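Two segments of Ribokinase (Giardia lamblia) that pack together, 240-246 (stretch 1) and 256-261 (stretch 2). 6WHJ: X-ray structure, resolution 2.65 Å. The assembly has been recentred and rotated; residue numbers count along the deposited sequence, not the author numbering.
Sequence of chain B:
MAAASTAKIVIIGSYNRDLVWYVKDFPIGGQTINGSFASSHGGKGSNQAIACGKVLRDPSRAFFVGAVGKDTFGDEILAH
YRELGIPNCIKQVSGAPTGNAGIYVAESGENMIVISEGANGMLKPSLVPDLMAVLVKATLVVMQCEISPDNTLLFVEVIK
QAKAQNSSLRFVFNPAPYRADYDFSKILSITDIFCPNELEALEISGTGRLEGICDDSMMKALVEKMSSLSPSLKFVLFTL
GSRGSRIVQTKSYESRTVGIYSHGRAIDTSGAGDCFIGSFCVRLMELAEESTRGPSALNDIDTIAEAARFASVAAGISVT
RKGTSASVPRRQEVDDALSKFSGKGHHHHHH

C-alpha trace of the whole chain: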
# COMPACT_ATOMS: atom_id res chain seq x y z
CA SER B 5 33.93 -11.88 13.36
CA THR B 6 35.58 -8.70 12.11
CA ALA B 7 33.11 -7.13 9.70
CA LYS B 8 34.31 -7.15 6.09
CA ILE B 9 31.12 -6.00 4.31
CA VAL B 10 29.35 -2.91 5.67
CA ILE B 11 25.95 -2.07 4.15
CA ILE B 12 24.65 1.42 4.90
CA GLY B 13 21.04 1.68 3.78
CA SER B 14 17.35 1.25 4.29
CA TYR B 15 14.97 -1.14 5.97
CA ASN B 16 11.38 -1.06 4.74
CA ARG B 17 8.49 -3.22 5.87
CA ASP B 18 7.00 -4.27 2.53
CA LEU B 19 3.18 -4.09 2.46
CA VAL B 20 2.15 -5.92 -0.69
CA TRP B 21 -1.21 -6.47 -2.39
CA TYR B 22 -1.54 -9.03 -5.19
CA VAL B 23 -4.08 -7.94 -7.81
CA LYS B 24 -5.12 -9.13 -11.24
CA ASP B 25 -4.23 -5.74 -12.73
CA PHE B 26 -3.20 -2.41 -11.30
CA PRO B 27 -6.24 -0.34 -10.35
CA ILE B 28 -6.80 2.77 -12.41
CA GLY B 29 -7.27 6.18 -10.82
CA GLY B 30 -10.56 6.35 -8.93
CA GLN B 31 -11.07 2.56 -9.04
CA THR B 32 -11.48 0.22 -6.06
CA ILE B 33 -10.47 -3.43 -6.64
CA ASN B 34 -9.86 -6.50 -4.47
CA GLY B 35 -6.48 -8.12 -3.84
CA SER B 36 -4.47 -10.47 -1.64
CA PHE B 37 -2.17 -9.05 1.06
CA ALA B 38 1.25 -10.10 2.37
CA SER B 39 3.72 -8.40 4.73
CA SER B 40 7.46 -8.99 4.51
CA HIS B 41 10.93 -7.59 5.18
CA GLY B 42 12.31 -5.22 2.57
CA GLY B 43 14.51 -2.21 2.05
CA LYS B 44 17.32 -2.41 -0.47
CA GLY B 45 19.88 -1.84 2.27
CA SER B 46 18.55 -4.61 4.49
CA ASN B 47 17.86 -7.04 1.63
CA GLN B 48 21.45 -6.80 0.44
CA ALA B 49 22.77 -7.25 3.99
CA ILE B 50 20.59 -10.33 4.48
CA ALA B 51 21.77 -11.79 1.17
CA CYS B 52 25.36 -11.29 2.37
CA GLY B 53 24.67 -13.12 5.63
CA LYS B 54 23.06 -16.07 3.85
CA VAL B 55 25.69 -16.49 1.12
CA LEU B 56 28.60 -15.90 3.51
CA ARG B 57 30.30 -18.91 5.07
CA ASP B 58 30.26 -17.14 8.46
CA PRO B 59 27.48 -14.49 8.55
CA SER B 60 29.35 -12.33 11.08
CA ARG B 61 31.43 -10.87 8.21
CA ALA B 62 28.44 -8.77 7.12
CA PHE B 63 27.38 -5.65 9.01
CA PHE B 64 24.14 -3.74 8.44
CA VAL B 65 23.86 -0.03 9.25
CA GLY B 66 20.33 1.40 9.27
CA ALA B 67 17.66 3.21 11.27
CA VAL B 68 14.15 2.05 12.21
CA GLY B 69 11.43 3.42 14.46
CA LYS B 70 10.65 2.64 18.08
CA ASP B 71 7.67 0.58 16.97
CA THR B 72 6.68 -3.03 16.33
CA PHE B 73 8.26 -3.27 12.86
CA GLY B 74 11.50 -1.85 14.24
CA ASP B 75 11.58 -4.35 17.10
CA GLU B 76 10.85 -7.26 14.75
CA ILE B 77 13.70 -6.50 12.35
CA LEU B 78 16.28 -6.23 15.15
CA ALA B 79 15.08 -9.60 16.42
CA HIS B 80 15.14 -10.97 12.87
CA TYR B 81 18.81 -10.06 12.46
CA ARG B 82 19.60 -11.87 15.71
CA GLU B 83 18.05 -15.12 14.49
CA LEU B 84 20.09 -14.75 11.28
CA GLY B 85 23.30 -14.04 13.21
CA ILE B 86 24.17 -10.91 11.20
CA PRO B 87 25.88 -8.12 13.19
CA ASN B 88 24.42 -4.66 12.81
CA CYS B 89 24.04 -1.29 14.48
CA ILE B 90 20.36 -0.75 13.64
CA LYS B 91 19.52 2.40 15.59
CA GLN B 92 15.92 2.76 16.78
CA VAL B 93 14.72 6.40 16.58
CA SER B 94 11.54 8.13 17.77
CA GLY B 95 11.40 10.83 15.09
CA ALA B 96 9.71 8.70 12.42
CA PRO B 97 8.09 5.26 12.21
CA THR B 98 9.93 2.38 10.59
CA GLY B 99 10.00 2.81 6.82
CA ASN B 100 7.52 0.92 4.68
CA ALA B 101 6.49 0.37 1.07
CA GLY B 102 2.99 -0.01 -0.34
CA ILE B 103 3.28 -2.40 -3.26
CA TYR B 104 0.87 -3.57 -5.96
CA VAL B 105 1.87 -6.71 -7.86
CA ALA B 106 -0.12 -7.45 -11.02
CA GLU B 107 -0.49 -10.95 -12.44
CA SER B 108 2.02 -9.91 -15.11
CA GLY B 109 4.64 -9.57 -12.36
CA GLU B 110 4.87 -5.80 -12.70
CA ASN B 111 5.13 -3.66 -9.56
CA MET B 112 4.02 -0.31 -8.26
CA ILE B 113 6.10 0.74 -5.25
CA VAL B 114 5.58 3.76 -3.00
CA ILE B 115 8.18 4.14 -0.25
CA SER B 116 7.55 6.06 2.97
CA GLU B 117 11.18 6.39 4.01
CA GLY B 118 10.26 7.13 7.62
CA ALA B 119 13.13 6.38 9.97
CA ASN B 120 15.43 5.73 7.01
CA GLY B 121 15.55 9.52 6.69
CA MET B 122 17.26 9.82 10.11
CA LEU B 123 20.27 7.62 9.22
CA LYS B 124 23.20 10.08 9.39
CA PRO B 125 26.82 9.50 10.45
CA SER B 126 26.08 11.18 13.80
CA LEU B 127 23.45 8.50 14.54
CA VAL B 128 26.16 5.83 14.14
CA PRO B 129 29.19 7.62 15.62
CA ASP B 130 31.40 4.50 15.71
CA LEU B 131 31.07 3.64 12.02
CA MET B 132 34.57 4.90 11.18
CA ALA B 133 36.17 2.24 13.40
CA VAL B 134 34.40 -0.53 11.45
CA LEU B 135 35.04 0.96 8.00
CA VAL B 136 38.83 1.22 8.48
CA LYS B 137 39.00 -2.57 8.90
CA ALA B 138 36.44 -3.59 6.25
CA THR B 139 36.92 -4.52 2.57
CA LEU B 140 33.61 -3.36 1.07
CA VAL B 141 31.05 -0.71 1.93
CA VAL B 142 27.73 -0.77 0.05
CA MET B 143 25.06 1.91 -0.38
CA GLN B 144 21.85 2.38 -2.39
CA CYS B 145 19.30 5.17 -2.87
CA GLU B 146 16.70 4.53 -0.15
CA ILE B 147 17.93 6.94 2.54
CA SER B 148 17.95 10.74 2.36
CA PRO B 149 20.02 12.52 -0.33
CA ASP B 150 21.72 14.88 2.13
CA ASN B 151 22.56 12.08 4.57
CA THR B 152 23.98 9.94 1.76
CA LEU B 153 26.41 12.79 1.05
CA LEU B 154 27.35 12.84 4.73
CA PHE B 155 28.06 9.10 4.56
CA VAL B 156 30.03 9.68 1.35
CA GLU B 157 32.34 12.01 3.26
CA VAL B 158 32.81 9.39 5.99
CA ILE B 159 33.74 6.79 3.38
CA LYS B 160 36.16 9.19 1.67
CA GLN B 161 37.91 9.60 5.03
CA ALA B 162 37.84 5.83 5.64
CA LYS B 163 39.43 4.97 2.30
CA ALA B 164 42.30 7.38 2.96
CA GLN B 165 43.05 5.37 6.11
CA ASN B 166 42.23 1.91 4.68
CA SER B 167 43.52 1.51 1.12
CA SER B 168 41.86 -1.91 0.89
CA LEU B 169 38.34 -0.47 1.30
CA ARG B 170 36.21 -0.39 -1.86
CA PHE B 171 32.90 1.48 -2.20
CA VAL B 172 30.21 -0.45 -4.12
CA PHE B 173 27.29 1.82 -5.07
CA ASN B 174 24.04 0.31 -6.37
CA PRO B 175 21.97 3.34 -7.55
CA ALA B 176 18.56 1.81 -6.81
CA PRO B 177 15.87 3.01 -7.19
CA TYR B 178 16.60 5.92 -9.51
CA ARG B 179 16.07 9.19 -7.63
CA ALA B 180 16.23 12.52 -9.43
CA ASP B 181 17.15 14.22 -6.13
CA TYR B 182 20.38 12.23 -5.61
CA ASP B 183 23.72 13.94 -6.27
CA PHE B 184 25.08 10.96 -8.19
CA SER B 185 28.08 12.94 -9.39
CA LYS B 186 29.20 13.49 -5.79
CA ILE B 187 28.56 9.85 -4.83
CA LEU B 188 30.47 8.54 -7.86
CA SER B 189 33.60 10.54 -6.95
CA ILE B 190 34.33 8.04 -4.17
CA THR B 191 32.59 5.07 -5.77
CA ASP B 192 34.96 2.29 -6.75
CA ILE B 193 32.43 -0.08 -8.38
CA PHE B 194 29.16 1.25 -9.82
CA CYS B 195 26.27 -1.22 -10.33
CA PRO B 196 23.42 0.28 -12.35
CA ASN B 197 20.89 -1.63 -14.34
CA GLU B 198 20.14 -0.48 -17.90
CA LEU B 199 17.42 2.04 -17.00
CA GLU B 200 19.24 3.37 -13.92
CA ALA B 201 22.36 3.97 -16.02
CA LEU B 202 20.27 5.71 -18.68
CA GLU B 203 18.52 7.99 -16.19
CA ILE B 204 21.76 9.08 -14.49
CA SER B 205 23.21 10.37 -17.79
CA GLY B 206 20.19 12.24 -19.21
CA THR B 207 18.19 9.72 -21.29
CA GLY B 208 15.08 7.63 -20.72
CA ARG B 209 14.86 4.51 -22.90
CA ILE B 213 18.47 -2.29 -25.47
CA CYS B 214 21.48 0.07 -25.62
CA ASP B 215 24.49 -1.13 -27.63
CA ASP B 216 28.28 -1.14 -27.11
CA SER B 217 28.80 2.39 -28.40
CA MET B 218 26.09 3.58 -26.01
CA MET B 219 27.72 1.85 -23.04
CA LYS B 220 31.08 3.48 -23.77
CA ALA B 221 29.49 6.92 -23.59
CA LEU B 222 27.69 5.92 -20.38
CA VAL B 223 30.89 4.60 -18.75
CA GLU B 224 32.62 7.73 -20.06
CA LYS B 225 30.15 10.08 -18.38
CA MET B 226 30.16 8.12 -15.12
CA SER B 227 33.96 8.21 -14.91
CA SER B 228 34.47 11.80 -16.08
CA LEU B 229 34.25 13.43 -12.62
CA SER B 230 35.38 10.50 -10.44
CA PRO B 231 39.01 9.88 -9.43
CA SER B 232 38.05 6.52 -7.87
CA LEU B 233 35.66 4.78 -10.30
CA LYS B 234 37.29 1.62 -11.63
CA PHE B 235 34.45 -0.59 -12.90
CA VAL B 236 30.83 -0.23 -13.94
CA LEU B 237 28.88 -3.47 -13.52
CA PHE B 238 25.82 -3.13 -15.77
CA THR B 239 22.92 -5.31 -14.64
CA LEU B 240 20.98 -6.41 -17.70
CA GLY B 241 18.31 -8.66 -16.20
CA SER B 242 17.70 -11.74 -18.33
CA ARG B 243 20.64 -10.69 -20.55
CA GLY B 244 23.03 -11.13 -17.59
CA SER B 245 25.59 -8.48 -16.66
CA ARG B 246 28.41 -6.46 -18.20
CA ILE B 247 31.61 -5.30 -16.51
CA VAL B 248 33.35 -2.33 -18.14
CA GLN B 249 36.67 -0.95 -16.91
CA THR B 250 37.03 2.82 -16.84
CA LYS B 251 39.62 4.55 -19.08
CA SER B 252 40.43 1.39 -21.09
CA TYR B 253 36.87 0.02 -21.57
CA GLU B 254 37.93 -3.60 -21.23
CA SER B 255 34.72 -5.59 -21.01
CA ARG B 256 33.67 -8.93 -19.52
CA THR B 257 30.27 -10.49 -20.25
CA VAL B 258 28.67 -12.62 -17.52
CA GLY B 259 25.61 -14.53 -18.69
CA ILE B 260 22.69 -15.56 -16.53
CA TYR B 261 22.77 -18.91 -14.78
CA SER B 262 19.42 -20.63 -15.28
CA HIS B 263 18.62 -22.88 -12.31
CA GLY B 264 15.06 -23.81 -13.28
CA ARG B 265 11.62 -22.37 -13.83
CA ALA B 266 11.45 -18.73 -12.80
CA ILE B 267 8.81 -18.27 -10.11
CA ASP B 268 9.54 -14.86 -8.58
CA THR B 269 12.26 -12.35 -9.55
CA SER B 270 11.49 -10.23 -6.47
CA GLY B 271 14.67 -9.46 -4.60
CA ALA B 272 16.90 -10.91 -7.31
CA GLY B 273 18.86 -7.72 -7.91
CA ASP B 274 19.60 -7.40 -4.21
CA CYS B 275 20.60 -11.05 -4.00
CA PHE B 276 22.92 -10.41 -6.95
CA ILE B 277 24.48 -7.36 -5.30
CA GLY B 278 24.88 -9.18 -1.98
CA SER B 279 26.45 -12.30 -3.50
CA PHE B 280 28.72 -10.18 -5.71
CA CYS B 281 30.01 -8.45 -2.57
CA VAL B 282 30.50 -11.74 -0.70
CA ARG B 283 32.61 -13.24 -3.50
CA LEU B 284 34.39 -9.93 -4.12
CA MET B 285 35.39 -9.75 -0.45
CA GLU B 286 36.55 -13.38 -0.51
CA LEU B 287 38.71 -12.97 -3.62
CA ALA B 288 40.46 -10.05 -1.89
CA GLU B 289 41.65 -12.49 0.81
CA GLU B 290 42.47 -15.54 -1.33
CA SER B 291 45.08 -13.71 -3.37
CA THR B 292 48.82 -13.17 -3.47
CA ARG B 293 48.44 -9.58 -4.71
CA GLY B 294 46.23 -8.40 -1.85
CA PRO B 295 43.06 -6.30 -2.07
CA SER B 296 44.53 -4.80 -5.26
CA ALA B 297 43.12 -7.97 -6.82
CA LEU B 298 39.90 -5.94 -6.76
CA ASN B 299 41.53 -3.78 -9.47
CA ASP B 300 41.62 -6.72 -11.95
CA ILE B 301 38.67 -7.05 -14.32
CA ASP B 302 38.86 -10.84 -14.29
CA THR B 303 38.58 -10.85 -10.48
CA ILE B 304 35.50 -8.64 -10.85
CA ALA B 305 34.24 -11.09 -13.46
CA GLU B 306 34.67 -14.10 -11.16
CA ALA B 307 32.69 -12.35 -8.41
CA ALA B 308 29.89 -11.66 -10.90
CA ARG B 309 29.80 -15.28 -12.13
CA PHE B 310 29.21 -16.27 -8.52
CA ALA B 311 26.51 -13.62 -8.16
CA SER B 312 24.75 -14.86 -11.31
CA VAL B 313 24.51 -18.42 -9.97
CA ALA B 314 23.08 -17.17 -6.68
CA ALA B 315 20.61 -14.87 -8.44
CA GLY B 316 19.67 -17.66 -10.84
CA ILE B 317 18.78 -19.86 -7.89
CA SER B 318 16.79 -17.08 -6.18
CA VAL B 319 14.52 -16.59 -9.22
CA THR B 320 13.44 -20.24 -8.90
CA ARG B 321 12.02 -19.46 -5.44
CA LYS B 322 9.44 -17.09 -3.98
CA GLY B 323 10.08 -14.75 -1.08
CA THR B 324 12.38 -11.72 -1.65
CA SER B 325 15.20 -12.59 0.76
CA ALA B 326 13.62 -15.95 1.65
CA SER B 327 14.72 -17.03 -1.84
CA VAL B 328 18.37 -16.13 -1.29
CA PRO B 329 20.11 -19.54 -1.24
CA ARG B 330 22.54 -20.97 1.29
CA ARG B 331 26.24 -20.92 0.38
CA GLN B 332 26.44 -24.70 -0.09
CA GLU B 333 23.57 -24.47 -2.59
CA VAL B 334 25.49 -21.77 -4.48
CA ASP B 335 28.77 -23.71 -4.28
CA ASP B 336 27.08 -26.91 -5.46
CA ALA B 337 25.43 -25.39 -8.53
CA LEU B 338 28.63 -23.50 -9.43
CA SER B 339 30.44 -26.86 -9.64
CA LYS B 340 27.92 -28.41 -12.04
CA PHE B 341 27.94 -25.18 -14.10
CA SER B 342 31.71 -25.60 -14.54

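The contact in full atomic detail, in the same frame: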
# COMPACT_ATOMS: atom_id res chain seq x y z
N LEU B 240 21.76 -6.38 -16.48
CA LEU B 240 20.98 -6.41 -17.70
C LEU B 240 19.82 -7.40 -17.61
O LEU B 240 19.26 -7.80 -18.63
CB LEU B 240 21.88 -6.76 -18.88
CG LEU B 240 23.02 -5.75 -19.10
CD1 LEU B 240 23.82 -6.09 -20.35
CD2 LEU B 240 22.51 -4.31 -19.13
N GLY B 241 19.44 -7.78 -16.39
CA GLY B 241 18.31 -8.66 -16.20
C GLY B 241 18.55 -10.01 -16.85
O GLY B 241 19.60 -10.63 -16.66
N SER B 242 17.60 -10.43 -17.68
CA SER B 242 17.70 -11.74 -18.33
C SER B 242 18.89 -11.82 -19.29
O SER B 242 19.31 -12.92 -19.65
CB SER B 242 16.39 -12.06 -19.04
OG SER B 242 16.05 -11.04 -19.97
N ARG B 243 19.45 -10.68 -19.71
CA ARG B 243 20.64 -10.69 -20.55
C ARG B 243 21.92 -10.88 -19.76
O ARG B 243 22.99 -11.00 -20.38
CB ARG B 243 20.76 -9.41 -21.37
CG ARG B 243 19.72 -9.26 -22.47
CD ARG B 243 20.15 -8.14 -23.40
NE ARG B 243 19.91 -6.85 -22.77
CZ ARG B 243 20.63 -5.76 -23.01
NH1 ARG B 243 20.33 -4.63 -22.38
NH2 ARG B 243 21.64 -5.80 -23.87
N GLY B 244 21.86 -10.91 -18.43
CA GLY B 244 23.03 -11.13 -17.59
C GLY B 244 23.64 -9.83 -17.09
O GLY B 244 22.90 -8.91 -16.73
N SER B 245 24.96 -9.71 -17.12
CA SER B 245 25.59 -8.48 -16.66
C SER B 245 26.78 -8.16 -17.56
O SER B 245 27.17 -8.94 -18.43
CB SER B 245 26.02 -8.56 -15.19
OG SER B 245 26.54 -9.83 -14.87
N ARG B 246 27.34 -6.97 -17.35
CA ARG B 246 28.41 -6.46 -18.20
C ARG B 246 29.34 -5.63 -17.34
O ARG B 246 28.90 -4.64 -16.74
CB ARG B 246 27.84 -5.63 -19.34
CG ARG B 246 27.89 -6.32 -20.67
CD ARG B 246 29.28 -6.26 -21.23
NE ARG B 246 29.66 -4.89 -21.57
CZ ARG B 246 29.66 -4.40 -22.81
NH1 ARG B 246 29.30 -5.17 -23.83
NH2 ARG B 246 30.03 -3.15 -23.03
N ARG B 256 33.92 -7.52 -19.77
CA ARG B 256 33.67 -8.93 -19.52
C ARG B 256 32.17 -9.16 -19.46
O ARG B 256 31.46 -8.47 -18.72
CB ARG B 256 34.34 -9.39 -18.21
CG ARG B 256 35.88 -9.34 -18.21
CD ARG B 256 36.49 -10.22 -19.29
NE ARG B 256 37.94 -10.33 -19.18
CZ ARG B 256 38.81 -9.49 -19.75
NH1 ARG B 256 38.41 -8.48 -20.50
NH2 ARG B 256 40.12 -9.68 -19.58
N THR B 257 31.69 -10.13 -20.22
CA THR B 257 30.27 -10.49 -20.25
C THR B 257 30.04 -11.67 -19.31
O THR B 257 30.80 -12.64 -19.34
CB THR B 257 29.82 -10.83 -21.67
OG1 THR B 257 29.67 -9.63 -22.44
CG2 THR B 257 28.49 -11.57 -21.66
N VAL B 258 29.00 -11.59 -18.49
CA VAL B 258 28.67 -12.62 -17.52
C VAL B 258 27.21 -12.99 -17.73
O VAL B 258 26.31 -12.27 -17.28
CB VAL B 258 28.92 -12.17 -16.07
CG1 VAL B 258 28.55 -13.27 -15.09
CG2 VAL B 258 30.36 -11.74 -15.86
N GLY B 259 26.96 -14.11 -18.40
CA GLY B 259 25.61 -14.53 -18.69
C GLY B 259 24.84 -14.96 -17.45
O GLY B 259 25.39 -15.21 -16.38
N ILE B 260 23.52 -15.03 -17.60
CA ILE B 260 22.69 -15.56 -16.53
C ILE B 260 23.03 -17.03 -16.31
O ILE B 260 23.51 -17.72 -17.21
CB ILE B 260 21.19 -15.39 -16.82
CG1 ILE B 260 20.77 -16.22 -18.03
CG2 ILE B 260 20.80 -13.93 -16.99
CD1 ILE B 260 19.30 -16.12 -18.34
N TYR B 261 22.80 -17.49 -15.09
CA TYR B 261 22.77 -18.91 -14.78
C TYR B 261 21.31 -19.29 -14.58
O TYR B 261 20.65 -18.75 -13.68
CB TYR B 261 23.59 -19.22 -13.53
CG TYR B 261 23.26 -20.55 -12.92
CD1 TYR B 261 23.80 -21.73 -13.42
CD2 TYR B 261 22.40 -20.64 -11.82
CE1 TYR B 261 23.50 -22.95 -12.85
CE2 TYR B 261 22.10 -21.86 -11.25
CZ TYR B 261 22.64 -23.02 -11.77
OH TYR B 261 22.34 -24.23 -11.20
O HOH W 1 23.06 -14.38 -20.56
O HOH W 2 25.02 -12.02 -14.92

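The contact is built on a short antiparallel pairing entered through a tight turn. Ser 245 and Val 258 form the hydrogen-bonded pair of the ladder: Ser 245 N donates to Val 258 O at 2.9 Å, and Val 258 N returns a nearly straight bond to Ser 245 O at 3.2 Å. One residue further on, Arg 246 sits across from Thr 257 as the non-hydrogen-bonded pair, with their CA atoms 4.9 Å apart.

Before the strand, stretch 1 folds on itself. Leu 240 N bonds to Gly 244 O at 2.8 Å, Arg 243 N to Leu 240 O at 3.1 Å, and Gly 244 N to Gly 241 O at 2.9 Å, so the chain arrives at Ser 245 from a compact, internally bonded loop. Two glycines with positive phi shape it, and their reasons differ. Gly 241, at 63/-128, has backbone angles that favour glycine, but a CB there would point away from stretch 2. Gly 244, at 96/-137, is constrained twice: a CB would jam against the carbonyl oxygen of Arg 243 and would also lie 2.5 Å from Val 258 O, a clash. Without it the backbones close to 4.4 Å between Gly 244 CA and Gly 259 CA, and Gly 244 CA makes a CA-H...O contact with Val 258 O at 3.5 Å. Gly 259 is a different case, since the geometry leaves room for a CB.

Side chains follow the alternation of the ladder. Ser 245 and Val 258 share one face, where Ser 245 OG lies 3.5 Å from Val 258 CB. Water 2 joins this pair, 2.7 Å from Ser 245 OG and donating to Val 258 O at 2.7 Å, so a carbonyl already used by the strand pairing gains a second partner. Arg 246 and Thr 257 share the other face; Arg 246 CD packs 3.6 Å from Thr 257 OG1, while the guanidinium finds its hydrogen bonds elsewhere in the structure.

Beyond the ladder, Ile 260 takes over and has the largest covered area of any residue here. Its CA-to-CB bond points sideways, yet CG2 reaches the turn, 3.2 Å from Ser 242 O, 3.5 Å from Gly 241 O and 3.5 Å from Gly 244 N. Ile 260 CD1 also comes within 3.5 Å of Ser 242 O, so more than one methyl rests against the backbone of the turn. Where direct strand pairing has ended, water 1 spans the gap, accepting from Ile 260 N at 3.1 Å and donating a weak bond to Arg 243 O at 3.4 Å.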